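Long-range contacts in peptidoglycan-N-acetylglucosamine deacetylase BC_1974 (Bacillus cereus, PDB 5N1P), which hydrolyses the acetamido group of N-acetylglucosamine residues in peptidoglycan, releasing acetate, with zinc, cobalt or nickel as cofactor: residues Val3-Phe8 with Gln157-Met162; Val56-Met61 with Lys79-Leu84; Pro93-Pro98 with Glu188-Glu193; Lys120-Thr125 with Ser194-Asn199. One frame throughout, in Å; residues are numbered along the deposited sequence.

In the fold
Interactions 2 and 4 reach the metal-dependent active site of this NodB-homology domain, meeting the bound hydroxamate through His59 and Trp124. Interaction 1 pairs two parallel strands of the main sheet, its Leu161 side chain about 7 Å from the zinc ion; interaction 3 stands back, the Leu95 side chain about 14 Å from the metal. Arg97 of interaction 3 joins interactions 1 and 2, whose centres lie about 20 Å apart: its NH1 is 2.9 Å from Thr7 OG1, and its O is 2.8 Å from His59 ND1. Interactions 3 and 4, centres about 8 Å apart, share the small sheet of strands 95-96 and 120-121, and Tyr190 OH lies 2.7 Å from His195 ND1.

Interaction 1: residues Val3-Phe8 with Gln157-Met162; sequences VAYLTF and QEVILM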
# COMPACT_ATOMS: atom_id res chain seq x y z
N VAL A 3 -12.54 -10.58 -1.58
CA VAL A 3 -11.91 -9.56 -0.74
C VAL A 3 -11.11 -8.57 -1.58
O VAL A 3 -10.32 -8.96 -2.44
CB VAL A 3 -10.99 -10.20 0.32
CG1 VAL A 3 -10.40 -9.11 1.24
CG2 VAL A 3 -11.75 -11.24 1.14
N ALA A 4 -11.33 -7.29 -1.31
CA ALA A 4 -10.57 -6.22 -1.95
C ALA A 4 -9.60 -5.64 -0.94
O ALA A 4 -9.99 -5.26 0.17
CB ALA A 4 -11.50 -5.13 -2.48
N TYR A 5 -8.33 -5.57 -1.33
CA TYR A 5 -7.30 -4.98 -0.49
C TYR A 5 -6.88 -3.63 -1.04
O TYR A 5 -6.08 -3.54 -1.98
CB TYR A 5 -6.08 -5.91 -0.41
CG TYR A 5 -6.37 -7.24 0.23
CD1 TYR A 5 -6.15 -7.45 1.58
CD2 TYR A 5 -6.87 -8.31 -0.53
CE1 TYR A 5 -6.42 -8.67 2.17
CE2 TYR A 5 -7.13 -9.53 0.05
CZ TYR A 5 -6.90 -9.71 1.40
OH TYR A 5 -7.16 -10.92 1.99
N LEU A 6 -7.46 -2.57 -0.49
CA LEU A 6 -7.04 -1.23 -0.85
C LEU A 6 -5.68 -1.00 -0.24
O LEU A 6 -5.49 -1.22 0.95
CB LEU A 6 -8.02 -0.18 -0.33
CG LEU A 6 -9.32 0.05 -1.08
CD1 LEU A 6 -10.17 1.05 -0.32
CD2 LEU A 6 -9.02 0.55 -2.49
N THR A 7 -4.73 -0.55 -1.05
CA THR A 7 -3.40 -0.24 -0.51
C THR A 7 -2.99 1.18 -0.90
O THR A 7 -3.25 1.64 -2.02
CB THR A 7 -2.30 -1.25 -0.98
OG1 THR A 7 -2.01 -1.07 -2.39
CG2 THR A 7 -2.74 -2.69 -0.72
N PHE A 8 -2.37 1.88 0.04
CA PHE A 8 -2.03 3.28 -0.15
C PHE A 8 -0.56 3.48 0.10
O PHE A 8 -0.08 3.23 1.21
CB PHE A 8 -2.84 4.17 0.79
CG PHE A 8 -4.32 4.07 0.58
CD1 PHE A 8 -4.93 4.81 -0.41
CD2 PHE A 8 -5.09 3.20 1.35
CE1 PHE A 8 -6.31 4.71 -0.64
CE2 PHE A 8 -6.46 3.09 1.14
CZ PHE A 8 -7.07 3.84 0.14
N GLN A 157 -9.70 -12.23 -5.15
CA GLN A 157 -8.81 -11.33 -4.41
C GLN A 157 -8.22 -10.29 -5.35
O GLN A 157 -7.65 -10.63 -6.38
CB GLN A 157 -7.69 -12.10 -3.72
CG GLN A 157 -8.16 -13.10 -2.70
CD GLN A 157 -7.53 -14.46 -2.92
OE1 GLN A 157 -7.89 -15.17 -3.86
NE2 GLN A 157 -6.58 -14.82 -2.07
N GLU A 158 -8.36 -9.02 -4.99
CA GLU A 158 -7.74 -7.95 -5.75
C GLU A 158 -6.97 -7.04 -4.81
O GLU A 158 -7.45 -6.70 -3.73
CB GLU A 158 -8.78 -7.13 -6.51
CG GLU A 158 -9.56 -7.92 -7.57
CD GLU A 158 -8.82 -8.05 -8.89
OE1 GLU A 158 -7.62 -7.70 -8.97
OE2 GLU A 158 -9.43 -8.53 -9.87
N VAL A 159 -5.76 -6.67 -5.22
CA VAL A 159 -4.93 -5.75 -4.44
C VAL A 159 -4.78 -4.47 -5.23
O VAL A 159 -4.25 -4.49 -6.34
CB VAL A 159 -3.55 -6.36 -4.13
CG1 VAL A 159 -2.67 -5.36 -3.37
CG2 VAL A 159 -3.73 -7.65 -3.35
N ILE A 160 -5.29 -3.38 -4.69
CA ILE A 160 -5.44 -2.15 -5.45
C ILE A 160 -4.39 -1.10 -5.07
O ILE A 160 -4.28 -0.73 -3.90
CB ILE A 160 -6.84 -1.55 -5.24
CG1 ILE A 160 -7.90 -2.58 -5.66
CG2 ILE A 160 -6.97 -0.25 -6.01
CD1 ILE A 160 -9.25 -2.34 -5.03
N LEU A 161 -3.64 -0.62 -6.06
CA LEU A 161 -2.60 0.38 -5.84
C LEU A 161 -3.14 1.79 -5.94
O LEU A 161 -3.62 2.22 -7.00
CB LEU A 161 -1.45 0.21 -6.86
CG LEU A 161 -0.40 1.32 -6.83
CD1 LEU A 161 0.39 1.32 -5.51
CD2 LEU A 161 0.54 1.23 -8.03
N MET A 162 -3.05 2.51 -4.82
CA MET A 162 -3.38 3.92 -4.77
C MET A 162 -2.33 4.65 -3.93
O MET A 162 -1.45 4.03 -3.33
CB MET A 162 -4.77 4.15 -4.18
CG MET A 162 -5.84 3.48 -4.99
SD MET A 162 -7.49 3.75 -4.37
CE MET A 162 -7.71 5.47 -4.83
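Val3-Phe8 and Gln157-Met162 run parallel and in register, their axes 4.7 Å apart and 19° from parallel; Tyr5 and Thr7 both donate and accept backbone bonds across the gap, and Val3 only accepts. Among them is Ile160 N to Tyr5 O at 2.8 Å. Leu6, Phe8, Ile160 and Met162 share one face. There Leu6 and Ile160 lie side by side, and Leu6 CD2 meets Ile160 CD1 at 3.9 Å, branched chains well suited to the layer beneath helix 167-182. Met162 packs alongside Phe8; its SD sits obliquely 5.1 Å from the ring centroid in a Met-aromatic contact. On the other face Thr7 sets its methyl CG2 3.8 Å from Val159 CG1, while chi1 of 71° puts OG1 between the backbone N and the carbonyl carbon, near the facing strand. OG1 donates to Ile160 O at 2.7 Å from above the carbonyl plane. Ile160 O thus takes two bonds, from Thr7 N and Thr7 OG1, and the same hydroxyl also bonds Arg97. Threonine suits the place because its methyl packs on Val159 while its hydroxyl serves a buried polar network, linking the strands to an arginine that salt-bridges the inferred catalytic base, Asp9.

Interaction 2: residues Val56-Met61 with Lys79-Leu84; sequences VGMHSM and KEDQGL. With ZN (zinc ion), chain F; 8GK (~{N}-oxidanylnaphthalene-1-carboxamide), chain E.
Asp81 reaches from helix 74-89 to the backbone just beyond strand 55-58, where its OD2 accepts from His59 N at 3.3 Å, the donor nitrogen lying nearly on the C-O axis, though the bond is bent at the hydrogen (143°). A weak second bond comes from Ser60 N to the same oxygen. With CG anti to the backbone N (chi1 -161°), the short acid directs its carboxylate across to these amides. Ser60 OG turns back to donate to His59 O at 2.6 Å, on a lone pair in the carbonyl plane, and also bonds His63 N. On the far side of the same backbone, His59 NE2 binds the zinc ion at 2.1 Å, and ND1 is held by Arg97 O. Asp10 and His63 complete the protein ligands; the hydroxamate chelates zinc with O14 at 2.1 Å and O12 at a longer 2.5 Å, and a water is also bound. Two methionines pack on the helix, their bent, unbranched chains fitting along it: Met58 SD lies 4.0 Å from Gln82 CB, whereas Met61 crosses Glu80 at about a right angle and brings CE to Leu84 CD1 at 3.7 Å. Asp81 is thus a second-shell residue that holds the main chain carrying His59. The charge of Asp81 may be partly eased by the His59 amide and weakly by Ser60 N, although Ser60 O, another acceptor, lies close by.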
# COMPACT_ATOMS: atom_id res chain seq x y z
N VAL A 56 -0.10 -1.45 8.63
CA VAL A 56 0.98 -0.52 8.33
C VAL A 56 2.25 -1.29 7.96
O VAL A 56 2.79 -2.04 8.76
CB VAL A 56 1.28 0.40 9.51
CG1 VAL A 56 2.46 1.27 9.18
CG2 VAL A 56 0.04 1.23 9.85
N GLY A 57 2.69 -1.09 6.72
CA GLY A 57 3.91 -1.73 6.23
C GLY A 57 4.89 -0.72 5.67
O GLY A 57 4.69 0.49 5.80
N MET A 58 5.94 -1.22 5.03
CA MET A 58 7.08 -0.39 4.65
C MET A 58 7.16 -0.13 3.14
O MET A 58 6.90 -1.03 2.34
CB MET A 58 8.40 -1.04 5.08
CG MET A 58 8.66 -0.98 6.58
SD MET A 58 7.79 -2.21 7.55
CE MET A 58 8.43 -3.70 6.80
N HIS A 59 7.56 1.09 2.79
CA HIS A 59 7.73 1.47 1.37
C HIS A 59 9.10 2.11 1.12
O HIS A 59 9.27 2.82 0.13
CB HIS A 59 6.62 2.43 0.94
CG HIS A 59 6.46 2.60 -0.55
ND1 HIS A 59 6.52 1.54 -1.43
CD2 HIS A 59 6.18 3.70 -1.29
CE1 HIS A 59 6.30 1.99 -2.66
NE2 HIS A 59 6.10 3.29 -2.60
N SER A 60 10.04 1.85 2.03
CA SER A 60 11.46 2.21 1.97
C SER A 60 11.75 3.59 2.60
O SER A 60 10.85 4.25 3.13
CB SER A 60 12.02 2.18 0.54
OG SER A 60 11.81 3.40 -0.16
N MET A 61 13.02 3.98 2.56
CA MET A 61 13.48 5.25 3.12
C MET A 61 13.64 6.31 2.04
O MET A 61 13.23 7.46 2.20
CB MET A 61 14.82 5.07 3.84
CG MET A 61 14.78 4.19 5.07
SD MET A 61 13.68 4.73 6.40
CE MET A 61 14.29 6.36 6.76
N LYS A 79 14.35 -2.51 6.58
CA LYS A 79 14.63 -2.76 7.99
C LYS A 79 14.68 -1.44 8.76
O LYS A 79 14.19 -1.35 9.88
CB LYS A 79 15.96 -3.53 8.16
CG LYS A 79 16.08 -4.20 9.52
CD LYS A 79 17.30 -5.11 9.60
CE LYS A 79 17.51 -5.63 11.02
NZ LYS A 79 18.72 -6.50 11.13
N GLU A 80 15.25 -0.40 8.15
CA GLU A 80 15.32 0.89 8.83
C GLU A 80 13.92 1.46 9.03
O GLU A 80 13.59 1.99 10.10
CB GLU A 80 16.20 1.88 8.05
CG GLU A 80 16.33 3.22 8.74
CD GLU A 80 17.25 4.18 8.02
OE1 GLU A 80 17.91 3.78 7.03
OE2 GLU A 80 17.31 5.35 8.44
N ASP A 81 13.11 1.36 7.99
CA ASP A 81 11.73 1.85 8.00
C ASP A 81 10.91 1.06 9.03
O ASP A 81 10.13 1.63 9.81
CB ASP A 81 11.16 1.71 6.58
CG ASP A 81 9.94 2.58 6.32
OD1 ASP A 81 9.63 3.52 7.09
OD2 ASP A 81 9.28 2.30 5.29
N GLN A 82 11.13 -0.25 9.06
CA GLN A 82 10.49 -1.12 10.03
C GLN A 82 10.72 -0.64 11.46
O GLN A 82 9.79 -0.58 12.27
CB GLN A 82 11.01 -2.54 9.85
CG GLN A 82 10.40 -3.57 10.78
CD GLN A 82 11.16 -4.86 10.73
OE1 GLN A 82 12.36 -4.90 11.04
NE2 GLN A 82 10.49 -5.94 10.33
N GLY A 83 11.96 -0.27 11.75
CA GLY A 83 12.32 0.19 13.10
C GLY A 83 11.63 1.50 13.46
O GLY A 83 11.20 1.68 14.60
N LEU A 84 11.52 2.41 12.50
CA LEU A 84 10.83 3.68 12.72
C LEU A 84 9.35 3.46 13.06
O LEU A 84 8.80 4.09 13.96
CB LEU A 84 10.94 4.58 11.49
CG LEU A 84 12.34 5.13 11.21
CD1 LEU A 84 12.35 5.88 9.87
CD2 LEU A 84 12.79 6.02 12.34
ZN ZN F . 5.85 4.75 -4.14
C1 8GK E . 5.20 2.98 -6.51
C2 8GK E . 5.27 2.80 -7.99
C3 8GK E . 5.76 3.85 -8.75
C4 8GK E . 5.86 3.71 -10.13
C5 8GK E . 5.48 2.51 -10.75
C6 8GK E . 5.00 1.46 -9.98
C7 8GK E . 4.90 1.60 -8.59
C8 8GK E . 6.34 4.77 -10.89
C9 8GK E . 6.71 5.96 -10.28
C10 8GK E . 6.61 6.11 -8.90
C11 8GK E . 6.13 5.04 -8.14
O12 8GK E . 6.26 3.06 -5.92
N13 8GK E . 4.04 3.08 -5.87
O14 8GK E . 4.00 3.90 -4.74
O HOH W 1 5.14 6.30 -5.67

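Interaction 3: residues Pro93-Pro98 with Glu188-Glu193; sequences PKLTRP and EAYHEE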
# COMPACT_ATOMS: atom_id res chain seq x y z
N PRO A 93 6.46 -4.51 11.45
CA PRO A 93 5.75 -5.11 10.31
C PRO A 93 6.66 -5.94 9.44
O PRO A 93 7.84 -5.62 9.35
CB PRO A 93 5.25 -3.90 9.53
CG PRO A 93 5.29 -2.75 10.53
CD PRO A 93 6.47 -3.04 11.38
N LYS A 94 6.10 -6.96 8.77
CA LYS A 94 6.90 -7.79 7.87
C LYS A 94 6.67 -7.49 6.39
O LYS A 94 7.50 -7.82 5.57
CB LYS A 94 6.61 -9.28 8.12
CG LYS A 94 7.01 -9.75 9.53
CD LYS A 94 8.45 -9.37 9.86
CE LYS A 94 8.89 -9.86 11.25
NZ LYS A 94 8.35 -9.02 12.37
N LEU A 95 5.54 -6.86 6.05
CA LEU A 95 5.21 -6.68 4.63
C LEU A 95 5.79 -5.40 4.06
O LEU A 95 5.66 -4.32 4.63
CB LEU A 95 3.69 -6.69 4.44
CG LEU A 95 3.22 -6.70 2.98
CD1 LEU A 95 3.65 -7.99 2.27
CD2 LEU A 95 1.70 -6.51 2.95
N THR A 96 6.45 -5.54 2.91
CA THR A 96 7.01 -4.42 2.18
C THR A 96 6.33 -4.31 0.82
O THR A 96 5.84 -5.29 0.27
CB THR A 96 8.53 -4.58 1.96
OG1 THR A 96 8.77 -5.64 1.01
CG2 THR A 96 9.21 -4.94 3.27
N ARG A 97 6.27 -3.08 0.32
CA ARG A 97 5.79 -2.78 -1.03
C ARG A 97 6.95 -2.12 -1.77
O ARG A 97 7.43 -1.07 -1.36
CB ARG A 97 4.55 -1.89 -0.95
CG ARG A 97 4.22 -0.98 -2.13
CD ARG A 97 3.57 -1.70 -3.31
NE ARG A 97 2.43 -2.58 -3.05
CZ ARG A 97 1.16 -2.18 -2.93
NH1 ARG A 97 0.85 -0.89 -2.91
NH2 ARG A 97 0.20 -3.09 -2.76
N PRO A 98 7.44 -2.75 -2.85
CA PRO A 98 8.61 -2.17 -3.52
C PRO A 98 8.28 -0.89 -4.26
O PRO A 98 7.35 -0.86 -5.05
CB PRO A 98 9.04 -3.25 -4.53
CG PRO A 98 8.32 -4.49 -4.14
CD PRO A 98 7.06 -4.06 -3.41
N GLU A 188 -10.75 -5.63 3.38
CA GLU A 188 -9.92 -6.04 4.50
C GLU A 188 -8.52 -5.49 4.41
O GLU A 188 -8.02 -5.17 3.32
CB GLU A 188 -9.84 -7.57 4.60
CG GLU A 188 -11.14 -8.24 5.00
CD GLU A 188 -10.93 -9.66 5.47
OE1 GLU A 188 -10.12 -10.37 4.85
OE2 GLU A 188 -11.57 -10.07 6.47
N ALA A 189 -7.89 -5.38 5.57
CA ALA A 189 -6.47 -5.07 5.62
C ALA A 189 -5.68 -6.34 5.37
O ALA A 189 -6.18 -7.44 5.52
CB ALA A 189 -6.09 -4.48 6.96
N TYR A 190 -4.42 -6.17 5.01
CA TYR A 190 -3.49 -7.28 5.02
C TYR A 190 -3.33 -7.82 6.41
O TYR A 190 -3.33 -7.10 7.38
CB TYR A 190 -2.13 -6.85 4.47
CG TYR A 190 -1.05 -7.92 4.53
CD1 TYR A 190 -0.92 -8.86 3.51
CD2 TYR A 190 -0.14 -7.96 5.59
CE1 TYR A 190 0.07 -9.83 3.55
CE2 TYR A 190 0.84 -8.93 5.65
CZ TYR A 190 0.95 -9.86 4.62
OH TYR A 190 1.96 -10.80 4.71
N HIS A 191 -3.10 -9.13 6.45
CA HIS A 191 -2.99 -9.95 7.66
C HIS A 191 -1.77 -10.89 7.58
O HIS A 191 -1.74 -11.77 6.73
CB HIS A 191 -4.35 -10.59 7.75
CG HIS A 191 -5.39 -9.72 8.37
ND1 HIS A 191 -6.09 -8.74 7.69
CD2 HIS A 191 -6.12 -9.98 9.48
CE1 HIS A 191 -7.06 -8.27 8.46
NE2 HIS A 191 -7.10 -9.03 9.56
N GLU A 192 -0.75 -10.59 8.40
CA GLU A 192 0.51 -11.34 8.36
C GLU A 192 0.29 -12.84 8.55
O GLU A 192 0.93 -13.66 7.88
CB GLU A 192 1.50 -10.82 9.41
CG GLU A 192 2.26 -9.58 8.98
CD GLU A 192 3.21 -9.01 10.04
OE1 GLU A 192 3.47 -9.68 11.07
OE2 GLU A 192 3.67 -7.87 9.84
N GLU A 193 -0.61 -13.19 9.46
CA GLU A 193 -0.89 -14.59 9.73
C GLU A 193 -1.67 -15.26 8.60
O GLU A 193 -1.84 -16.49 8.59
CB GLU A 193 -1.67 -14.73 11.05
CG GLU A 193 -3.04 -14.04 11.05
CD GLU A 193 -2.99 -12.55 11.37
OE1 GLU A 193 -1.95 -11.90 11.10
OE2 GLU A 193 -3.99 -12.02 11.91
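Pro93 opens the contact by setting its CA 3.5 Å from Glu192 OE2, a rigid residue just ahead of strand 95-96. Next along, Lys94 gives its backbone rather than its ammonium group: Lys94 N donates to Glu192 OE2 at 2.8 Å, with the N-H approaching from above the carboxylate plane, 47° out of it. The two side chains cross at about a right angle, and Lys94 CG lies 3.9 Å from Glu192 OE1. Lys94 NZ bends away to bond Ser92 O and stays 5.1 Å from Glu192 OE1, so the opposite charges are near without contact. Glutamate suits its place because its chain, extended beyond CG, carries the carboxylate from a 3-10 turn to the other segment, where OE2 also bonds Tyr55 OH.

Leu95 then supplies the apolar half. CG stands anti to the backbone N (chi1 -172°), and the methyl CD2 lies over the centre of the Tyr190 ring, 3.4 Å from its centroid and 8° off the normal, a close CH-pi contact. The other branch, CD1, comes to 4.0 Å from Tyr190 CZ. The ring offers a broad flat face to the methyl while its hydroxyl bonds His195. Past Leu95, Thr96 OG1 bonds Lys120 O of the neighbouring strand.

Together these contacts join the segment after strand 185-187 to the small sheet. Their chemistry is economical: one oxygen, Glu192 OE2, serves both a backbone amide and a phenol, while the tyrosine combines an apolar face with a polar end.

Interaction 4: residues Lys120-Thr125 with Ser194-Asn199; sequences KVWDWT and SHFPVN. With 8GK (~{N}-oxidanylnaphthalene-1-carboxamide), chain E.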
# COMPACT_ATOMS: atom_id res chain seq x y z
N LYS A 120 8.13 -9.96 3.72
CA LYS A 120 7.31 -10.33 2.58
C LYS A 120 7.22 -9.15 1.62
O LYS A 120 7.57 -8.01 1.97
CB LYS A 120 5.89 -10.75 3.01
CG LYS A 120 5.83 -11.95 3.96
CD LYS A 120 6.29 -13.24 3.30
CE LYS A 120 6.11 -14.42 4.26
NZ LYS A 120 6.63 -15.68 3.68
N VAL A 121 6.77 -9.42 0.39
CA VAL A 121 6.67 -8.41 -0.64
C VAL A 121 5.30 -8.49 -1.30
O VAL A 121 4.92 -9.55 -1.80
CB VAL A 121 7.75 -8.60 -1.75
CG1 VAL A 121 7.41 -7.74 -2.97
CG2 VAL A 121 9.13 -8.28 -1.22
N TRP A 122 4.58 -7.37 -1.33
CA TRP A 122 3.34 -7.30 -2.10
C TRP A 122 3.47 -6.26 -3.19
O TRP A 122 3.81 -5.09 -2.92
CB TRP A 122 2.14 -6.95 -1.21
CG TRP A 122 1.28 -8.12 -0.85
CD1 TRP A 122 1.64 -9.45 -0.87
CD2 TRP A 122 -0.10 -8.09 -0.47
NE1 TRP A 122 0.57 -10.23 -0.49
CE2 TRP A 122 -0.51 -9.42 -0.26
CE3 TRP A 122 -1.03 -7.05 -0.29
CZ2 TRP A 122 -1.81 -9.75 0.13
CZ3 TRP A 122 -2.32 -7.39 0.10
CH2 TRP A 122 -2.69 -8.72 0.30
N ASP A 123 3.20 -6.69 -4.42
CA ASP A 123 2.95 -5.76 -5.51
C ASP A 123 1.44 -5.51 -5.52
O ASP A 123 0.86 -5.27 -4.47
CB ASP A 123 3.48 -6.31 -6.84
CG ASP A 123 5.00 -6.40 -6.88
OD1 ASP A 123 5.66 -5.36 -6.66
OD2 ASP A 123 5.55 -7.50 -7.12
N TRP A 124 0.80 -5.56 -6.69
CA TRP A 124 -0.63 -5.27 -6.74
C TRP A 124 -1.25 -5.99 -7.91
O TRP A 124 -0.51 -6.51 -8.75
CB TRP A 124 -0.86 -3.76 -6.85
CG TRP A 124 -0.09 -3.14 -7.97
CD1 TRP A 124 -0.51 -2.99 -9.27
CD2 TRP A 124 1.24 -2.61 -7.92
NE1 TRP A 124 0.47 -2.39 -10.02
CE2 TRP A 124 1.56 -2.16 -9.22
CE3 TRP A 124 2.20 -2.49 -6.90
CZ2 TRP A 124 2.80 -1.59 -9.53
CZ3 TRP A 124 3.42 -1.93 -7.21
CH2 TRP A 124 3.71 -1.48 -8.52
N THR A 125 -2.58 -6.04 -7.97
CA THR A 125 -3.27 -6.65 -9.12
C THR A 125 -4.03 -5.63 -9.94
O THR A 125 -4.37 -5.88 -11.11
CB THR A 125 -4.26 -7.75 -8.69
OG1 THR A 125 -5.33 -7.19 -7.92
CG2 THR A 125 -3.55 -8.84 -7.88
N SER A 194 -2.15 -14.46 7.65
CA SER A 194 -2.94 -14.96 6.52
C SER A 194 -2.30 -14.58 5.19
O SER A 194 -3.01 -14.36 4.20
CB SER A 194 -4.37 -14.40 6.57
OG SER A 194 -5.02 -14.79 7.76
N HIS A 195 -0.98 -14.49 5.18
CA HIS A 195 -0.26 -14.11 3.97
C HIS A 195 -0.56 -15.02 2.79
O HIS A 195 -0.64 -16.23 2.94
CB HIS A 195 1.25 -14.12 4.21
CG HIS A 195 2.05 -13.75 3.01
ND1 HIS A 195 2.23 -12.44 2.62
CD2 HIS A 195 2.71 -14.51 2.10
CE1 HIS A 195 2.96 -12.41 1.51
NE2 HIS A 195 3.27 -13.65 1.18
N PHE A 196 -0.76 -14.42 1.62
CA PHE A 196 -0.72 -15.16 0.37
C PHE A 196 0.10 -14.33 -0.61
O PHE A 196 0.11 -13.10 -0.51
CB PHE A 196 -2.14 -15.45 -0.16
CG PHE A 196 -2.97 -14.23 -0.41
CD1 PHE A 196 -3.09 -13.70 -1.69
CD2 PHE A 196 -3.63 -13.61 0.63
CE1 PHE A 196 -3.87 -12.56 -1.91
CE2 PHE A 196 -4.40 -12.47 0.42
CZ PHE A 196 -4.52 -11.95 -0.85
N PRO A 197 0.82 -14.99 -1.52
CA PRO A 197 1.72 -14.25 -2.41
C PRO A 197 0.98 -13.41 -3.44
O PRO A 197 0.04 -13.87 -4.11
CB PRO A 197 2.53 -15.36 -3.10
CG PRO A 197 2.36 -16.57 -2.24
CD PRO A 197 0.98 -16.45 -1.65
N VAL A 198 1.40 -12.15 -3.53
CA VAL A 198 0.96 -11.22 -4.57
C VAL A 198 2.19 -10.46 -5.03
O VAL A 198 2.50 -9.38 -4.52
CB VAL A 198 -0.11 -10.23 -4.08
CG1 VAL A 198 -0.59 -9.35 -5.26
CG2 VAL A 198 -1.28 -10.97 -3.48
N ASN A 199 2.92 -11.03 -5.98
CA ASN A 199 4.08 -10.32 -6.49
C ASN A 199 4.32 -10.67 -7.95
O ASN A 199 3.92 -11.74 -8.42
CB ASN A 199 5.34 -10.58 -5.63
CG ASN A 199 5.84 -12.01 -5.71
OD1 ASN A 199 6.50 -12.40 -6.68
ND2 ASN A 199 5.55 -12.80 -4.68
C1 8GK E . 5.20 2.98 -6.51
C2 8GK E . 5.27 2.80 -7.99
C3 8GK E . 5.76 3.85 -8.75
C4 8GK E . 5.86 3.71 -10.13
C5 8GK E . 5.48 2.51 -10.75
C6 8GK E . 5.00 1.46 -9.98
C7 8GK E . 4.90 1.60 -8.59
C8 8GK E . 6.34 4.77 -10.89
C9 8GK E . 6.71 5.96 -10.28
C10 8GK E . 6.61 6.11 -8.90
C11 8GK E . 6.13 5.04 -8.14
O12 8GK E . 6.26 3.06 -5.92
N13 8GK E . 4.04 3.08 -5.87
O14 8GK E . 4.00 3.90 -4.74
O HOH W 2 4.01 -11.93 -2.33
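Two direct hydrogen bonds join Lys120-Thr125 to Ser194-Asn199. Trp122 NE1 donates to Phe196 O at 2.9 Å, with the oxygen close to the indole plane, so the ring's one polar atom is satisfied at its edge; Asp123 N donates to Val198 O at 2.8 Å. A water adds a third link, giving a hydrogen to Val121 O at 2.6 Å and accepting from Val198 N and from Asn199 ND2, which also bonds Asp203 O.

The aromatic contacts centre on Trp122. Its six-membered edge points at the face of Phe196 in an edge-to-face pair, planes 66° apart, with Trp122 CZ2 3.6 Å from Phe196 CZ. His195 meets the five-membered ring obliquely. Aliphatic groups cover other ring faces: Val198 CB lies 3.8 Å from the centroid of the Trp122 five-membered ring, and Lys120 CD 3.8 Å from that of His195. Branched valine suits a flat indole, whereas the long lysine chain can cover an imidazole and still carry its amine beyond it.

Trp124 turns to the ligand instead, meeting it obliquely. Chi1 of 52° sets CG between the backbone N and the carbonyl carbon, and CH2 comes to 3.3 Å from the naphthalene C7.

Beyond these contacts, Trp122 packs edge-to-face with Tyr5 of strand 2-9, Phe196 and Val198 touch Gln157 and Val159 of strand 157-163, and Trp122 and Lys120 link the contact to strand 95-96.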